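Local coordinates for DNR protein (PDB 2Z69) that probably acts as a DNA-binding transcription regulator of dissimilative nitrate respiration that senses nitric oxide, seen here as its dimeric sensor domain, at residues L19-E30 against Y119-L129. Residues are numbered along the deposited sequence; the frame is centred on the assembly and turned at random.
Sequences LFEPLSPVQLQE and YLRQLQDNTPL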
loop_
_atom_site.group_PDB
_atom_site.type_symbol
_atom_site.label_atom_id
_atom_site.label_comp_id
_atom_site.label_asym_id
_atom_site.label_seq_id
_atom_site.Cartn_x
_atom_site.Cartn_y
_atom_site.Cartn_z
ATOM N N LEU B 19 -13.534 5.515 -2.893
ATOM C CA LEU B 19 -12.890 4.526 -3.792
ATOM C C LEU B 19 -13.015 4.866 -5.275
ATOM O O LEU B 19 -12.243 4.360 -6.114
ATOM C CB LEU B 19 -13.417 3.103 -3.537
ATOM C CG LEU B 19 -12.775 2.380 -2.354
ATOM C CD1 LEU B 19 -13.219 0.939 -2.281
ATOM C CD2 LEU B 19 -11.247 2.473 -2.389
ATOM N N PHE B 20 -13.995 5.718 -5.582
ATOM C CA PHE B 20 -14.366 6.048 -6.950
ATOM C C PHE B 20 -14.219 7.538 -7.197
ATOM O O PHE B 20 -14.227 7.972 -8.341
ATOM C CB PHE B 20 -15.811 5.602 -7.258
ATOM C CG PHE B 20 -16.112 4.195 -6.843
ATOM C CD1 PHE B 20 -16.691 3.930 -5.604
ATOM C CD2 PHE B 20 -15.789 3.137 -7.667
ATOM C CE1 PHE B 20 -16.967 2.608 -5.205
ATOM C CE2 PHE B 20 -16.037 1.829 -7.269
ATOM C CZ PHE B 20 -16.640 1.568 -6.041
ATOM N N GLU B 21 -14.092 8.310 -6.118
ATOM C CA GLU B 21 -13.953 9.779 -6.193
ATOM C C GLU B 21 -12.817 10.271 -7.107
ATOM O O GLU B 21 -13.061 11.107 -7.997
ATOM C CB GLU B 21 -13.833 10.381 -4.775
ATOM C CG GLU B 21 -13.094 11.720 -4.683
ATOM C CD GLU B 21 -13.851 12.855 -5.336
ATOM O OE1 GLU B 21 -15.090 12.739 -5.464
ATOM O OE2 GLU B 21 -13.208 13.861 -5.726
ATOM N N PRO B 22 -11.572 9.773 -6.900
ATOM C CA PRO B 22 -10.457 10.310 -7.712
ATOM C C PRO B 22 -10.517 9.908 -9.196
ATOM O O PRO B 22 -9.742 10.431 -10.015
ATOM C CB PRO B 22 -9.207 9.724 -7.037
ATOM C CG PRO B 22 -9.686 9.125 -5.716
ATOM C CD PRO B 22 -11.106 8.747 -5.947
ATOM N N LEU B 23 -11.437 8.997 -9.528
ATOM C CA LEU B 23 -11.675 8.593 -10.906
ATOM C C LEU B 23 -12.344 9.708 -11.685
ATOM O O LEU B 23 -13.184 10.433 -11.139
ATOM C CB LEU B 23 -12.551 7.343 -10.956
ATOM C CG LEU B 23 -11.935 6.042 -10.436
ATOM C CD1 LEU B 23 -12.936 4.901 -10.558
ATOM C CD2 LEU B 23 -10.665 5.708 -11.191
ATOM N N SER B 24 -11.952 9.850 -12.955
ATOM C CA SER B 24 -12.604 10.762 -13.883
ATOM C C SER B 24 -13.951 10.157 -14.229
ATOM O O SER B 24 -14.122 8.950 -14.080
ATOM C CB SER B 24 -11.779 10.909 -15.162
ATOM O OG SER B 24 -11.673 9.666 -15.839
ATOM N N PRO B 25 -14.919 10.993 -14.667
ATOM C CA PRO B 25 -16.184 10.527 -15.258
ATOM C C PRO B 25 -16.019 9.380 -16.268
ATOM O O PRO B 25 -16.792 8.421 -16.245
ATOM C CB PRO B 25 -16.713 11.782 -15.956
ATOM C CG PRO B 25 -16.222 12.889 -15.093
ATOM C CD PRO B 25 -14.883 12.464 -14.546
ATOM N N VAL B 26 -15.010 9.482 -17.132
ATOM C CA VAL B 26 -14.724 8.458 -18.141
ATOM C C VAL B 26 -14.393 7.111 -17.491
ATOM O O VAL B 26 -14.984 6.090 -17.839
ATOM C CB VAL B 26 -13.564 8.887 -19.087
ATOM C CG1 VAL B 26 -13.425 7.905 -20.256
ATOM C CG2 VAL B 26 -13.790 10.294 -19.600
ATOM N N GLN B 27 -13.458 7.130 -16.545
ATOM C CA GLN B 27 -13.010 5.924 -15.831
ATOM C C GLN B 27 -14.122 5.268 -15.035
ATOM O O GLN B 27 -14.211 4.043 -14.988
ATOM C CB GLN B 27 -11.813 6.245 -14.923
ATOM C CG GLN B 27 -10.506 6.478 -15.711
ATOM C CD GLN B 27 -9.405 7.116 -14.879
ATOM O OE1 GLN B 27 -9.648 7.648 -13.796
ATOM N NE2 GLN B 27 -8.184 7.081 -15.397
ATOM N N LEU B 28 -14.971 6.094 -14.427
ATOM C CA LEU B 28 -16.105 5.625 -13.632
ATOM C C LEU B 28 -17.124 4.885 -14.501
ATOM O O LEU B 28 -17.593 3.803 -14.134
ATOM C CB LEU B 28 -16.762 6.803 -12.897
ATOM C CG LEU B 28 -17.712 6.488 -11.747
ATOM C CD1 LEU B 28 -17.216 5.320 -10.878
ATOM C CD2 LEU B 28 -17.923 7.723 -10.909
ATOM N N GLN B 29 -17.443 5.478 -15.651
ATOM C CA GLN B 29 -18.314 4.892 -16.660
ATOM C C GLN B 29 -17.807 3.507 -17.061
ATOM O O GLN B 29 -18.575 2.560 -17.127
ATOM C CB GLN B 29 -18.379 5.839 -17.883
ATOM C CG GLN B 29 -19.401 5.493 -18.977
ATOM C CD GLN B 29 -19.142 6.227 -20.317
ATOM O OE1 GLN B 29 -18.146 5.976 -21.008
ATOM N NE2 GLN B 29 -20.057 7.118 -20.686
ATOM N N GLU B 30 -16.505 3.394 -17.311
ATOM C CA GLU B 30 -15.898 2.137 -17.758
ATOM C C GLU B 30 -15.987 1.048 -16.680
ATOM O O GLU B 30 -16.197 -0.130 -16.982
ATOM C CB GLU B 30 -14.447 2.368 -18.199
ATOM C CG GLU B 30 -13.789 1.161 -18.886
ATOM C CD GLU B 30 -12.400 1.446 -19.458
ATOM O OE1 GLU B 30 -12.012 2.630 -19.593
ATOM O OE2 GLU B 30 -11.690 0.472 -19.794
ATOM N N TYR B 119 -11.069 -2.659 -11.789
ATOM C CA TYR B 119 -10.720 -1.522 -10.933
ATOM C C TYR B 119 -9.210 -1.230 -11.044
ATOM O O TYR B 119 -8.793 -0.075 -11.261
ATOM C CB TYR B 119 -11.172 -1.771 -9.486
ATOM C CG TYR B 119 -10.943 -0.612 -8.537
ATOM C CD1 TYR B 119 -11.784 0.498 -8.532
ATOM C CD2 TYR B 119 -9.872 -0.622 -7.653
ATOM C CE1 TYR B 119 -11.565 1.560 -7.641
ATOM C CE2 TYR B 119 -9.644 0.433 -6.783
ATOM C CZ TYR B 119 -10.501 1.510 -6.773
ATOM O OH TYR B 119 -10.249 2.533 -5.891
ATOM N N LEU B 120 -8.407 -2.292 -10.965
ATOM C CA LEU B 120 -6.964 -2.171 -11.005
ATOM C C LEU B 120 -6.472 -1.663 -12.362
ATOM O O LEU B 120 -5.417 -1.043 -12.455
ATOM C CB LEU B 120 -6.297 -3.510 -10.637
ATOM C CG LEU B 120 -6.396 -3.973 -9.172
ATOM C CD1 LEU B 120 -6.021 -5.452 -9.023
ATOM C CD2 LEU B 120 -5.483 -3.097 -8.300
ATOM N N ARG B 121 -7.260 -1.893 -13.403
ATOM C CA ARG B 121 -6.973 -1.333 -14.709
ATOM C C ARG B 121 -7.068 0.193 -14.707
ATOM O O ARG B 121 -6.245 0.862 -15.345
ATOM C CB ARG B 121 -7.923 -1.923 -15.742
ATOM C CG ARG B 121 -7.290 -2.223 -17.117
ATOM C CD ARG B 121 -8.301 -2.996 -17.988
ATOM N NE ARG B 121 -8.675 -4.253 -17.360
ATOM C CZ ARG B 121 -9.891 -4.794 -17.390
ATOM N NH1 ARG B 121 -10.898 -4.187 -18.020
ATOM N NH2 ARG B 121 -10.103 -5.946 -16.766
ATOM N N GLN B 122 -8.068 0.738 -14.010
ATOM C CA GLN B 122 -8.243 2.207 -13.882
ATOM C C GLN B 122 -7.112 2.788 -13.071
ATOM O O GLN B 122 -6.589 3.867 -13.363
ATOM C CB GLN B 122 -9.558 2.577 -13.177
ATOM C CG GLN B 122 -10.777 1.944 -13.759
ATOM C CD GLN B 122 -10.788 2.041 -15.258
ATOM O OE1 GLN B 122 -10.864 3.138 -15.823
ATOM N NE2 GLN B 122 -10.686 0.891 -15.922
ATOM N N LEU B 123 -6.757 2.050 -12.027
ATOM C CA LEU B 123 -5.704 2.434 -11.115
ATOM C C LEU B 123 -4.401 2.655 -11.859
ATOM O O LEU B 123 -3.691 3.611 -11.584
ATOM C CB LEU B 123 -5.551 1.357 -10.034
ATOM C CG LEU B 123 -4.676 1.623 -8.827
ATOM C CD1 LEU B 123 -5.106 2.891 -8.187
ATOM C CD2 LEU B 123 -4.841 0.469 -7.862
ATOM N N GLN B 124 -4.098 1.775 -12.808
ATOM C CA GLN B 124 -2.881 1.870 -13.601
ATOM C C GLN B 124 -2.733 3.176 -14.388
ATOM O O GLN B 124 -1.634 3.481 -14.840
ATOM C CB GLN B 124 -2.760 0.681 -14.540
ATOM C CG GLN B 124 -2.615 -0.655 -13.815
ATOM C CD GLN B 124 -2.755 -1.828 -14.763
ATOM O OE1 GLN B 124 -2.432 -1.721 -15.948
ATOM N NE2 GLN B 124 -3.244 -2.961 -14.247
ATOM N N ASP B 125 -3.819 3.928 -14.563
ATOM C CA ASP B 125 -3.708 5.303 -15.056
ATOM C C ASP B 125 -4.441 6.355 -14.210
ATOM O O ASP B 125 -5.055 7.294 -14.727
ATOM C CB ASP B 125 -4.057 5.415 -16.546
ATOM C CG ASP B 125 -5.496 5.058 -16.843
ATOM O OD1 ASP B 125 -6.201 5.896 -17.454
ATOM O OD2 ASP B 125 -5.916 3.934 -16.485
ATOM N N ASN B 126 -4.368 6.189 -12.900
ATOM C CA ASN B 126 -4.810 7.218 -11.972
ATOM C C ASN B 126 -3.829 7.272 -10.803
ATOM O O ASN B 126 -4.017 6.583 -9.805
ATOM C CB ASN B 126 -6.242 6.949 -11.478
ATOM C CG ASN B 126 -6.894 8.180 -10.842
ATOM O OD1 ASN B 126 -8.021 8.538 -11.173
ATOM N ND2 ASN B 126 -6.183 8.834 -9.951
ATOM N N THR B 127 -2.778 8.083 -10.938
ATOM C CA THR B 127 -1.791 8.245 -9.843
ATOM C C THR B 127 -2.431 8.702 -8.527
ATOM O O THR B 127 -2.172 8.081 -7.523
ATOM C CB THR B 127 -0.631 9.170 -10.191
ATOM O OG1 THR B 127 -0.447 9.179 -11.601
ATOM C CG2 THR B 127 0.653 8.710 -9.522
ATOM N N PRO B 128 -3.302 9.744 -8.541
ATOM C CA PRO B 128 -3.976 10.164 -7.320
ATOM C C PRO B 128 -4.652 8.992 -6.598
ATOM O O PRO B 128 -4.477 8.845 -5.390
ATOM C CB PRO B 128 -5.029 11.156 -7.830
ATOM C CG PRO B 128 -4.399 11.768 -9.023
ATOM C CD PRO B 128 -3.699 10.599 -9.682
ATOM N N LEU B 129 -5.388 8.154 -7.330
ATOM C CA LEU B 129 -6.040 6.989 -6.732
ATOM C C LEU B 129 -5.026 6.000 -6.169
ATOM O O LEU B 129 -5.208 5.507 -5.056
ATOM C CB LEU B 129 -6.996 6.302 -7.721
ATOM C CG LEU B 129 -7.859 5.147 -7.203
ATOM C CD1 LEU B 129 -8.772 5.585 -6.085
ATOM C CD2 LEU B 129 -8.652 4.482 -8.331
#
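With CG beside its backbone N (chi1 -73°) and the chain extended beyond it, Q27 reaches from the first turn of helix 25-33 to D125, while Y119, whose ring swings anti to its own N (chi1 -176°), carries its hydroxyl to the carbonyl of L19. Glutamine suits its place because one amide can serve both segments. Q27 NE2 donates to D125 O at 3.2 Å and to D125 OD1 at 3.1 Å; both acceptors lie near the amide plane of Q27, yet both bonds are bent, and the carboxylate is met from above its plane, turned almost perpendicular to the amide. The other end of the amide, OE1, accepts from S24 N, and S24 OG accepts from Q27 N at 3.2 Å. This reciprocal pair is a capping box, so the side chain that closes the helix start also clasps the opposite segment and has its rotation fixed from both ends. The amide of Q122 slides past it the other way, its OE1 3.4 Å from Q27 CG, the two amide planes 84° apart.

The contact ties the helical region preceding the beta barrel of this cyclic nucleotide-binding-type domain to the join between helix 116-123 and helix 127-140, where T127 meets T127 of the second subunit. On the buried side Y119 OH donates to L19 O at 2.7 Å, in the carbonyl plane on a lone pair; tyrosine combines this polar tip with a ring that F56 meets edge-to-face. Branched L129 fills the angle between two neighbours: CD1 lies 3.7 Å from P22 CG, and CD2 meets L23 CD2. P22, in a type I turn, offers a rigid apolar ring that L129 crosses at about a right angle.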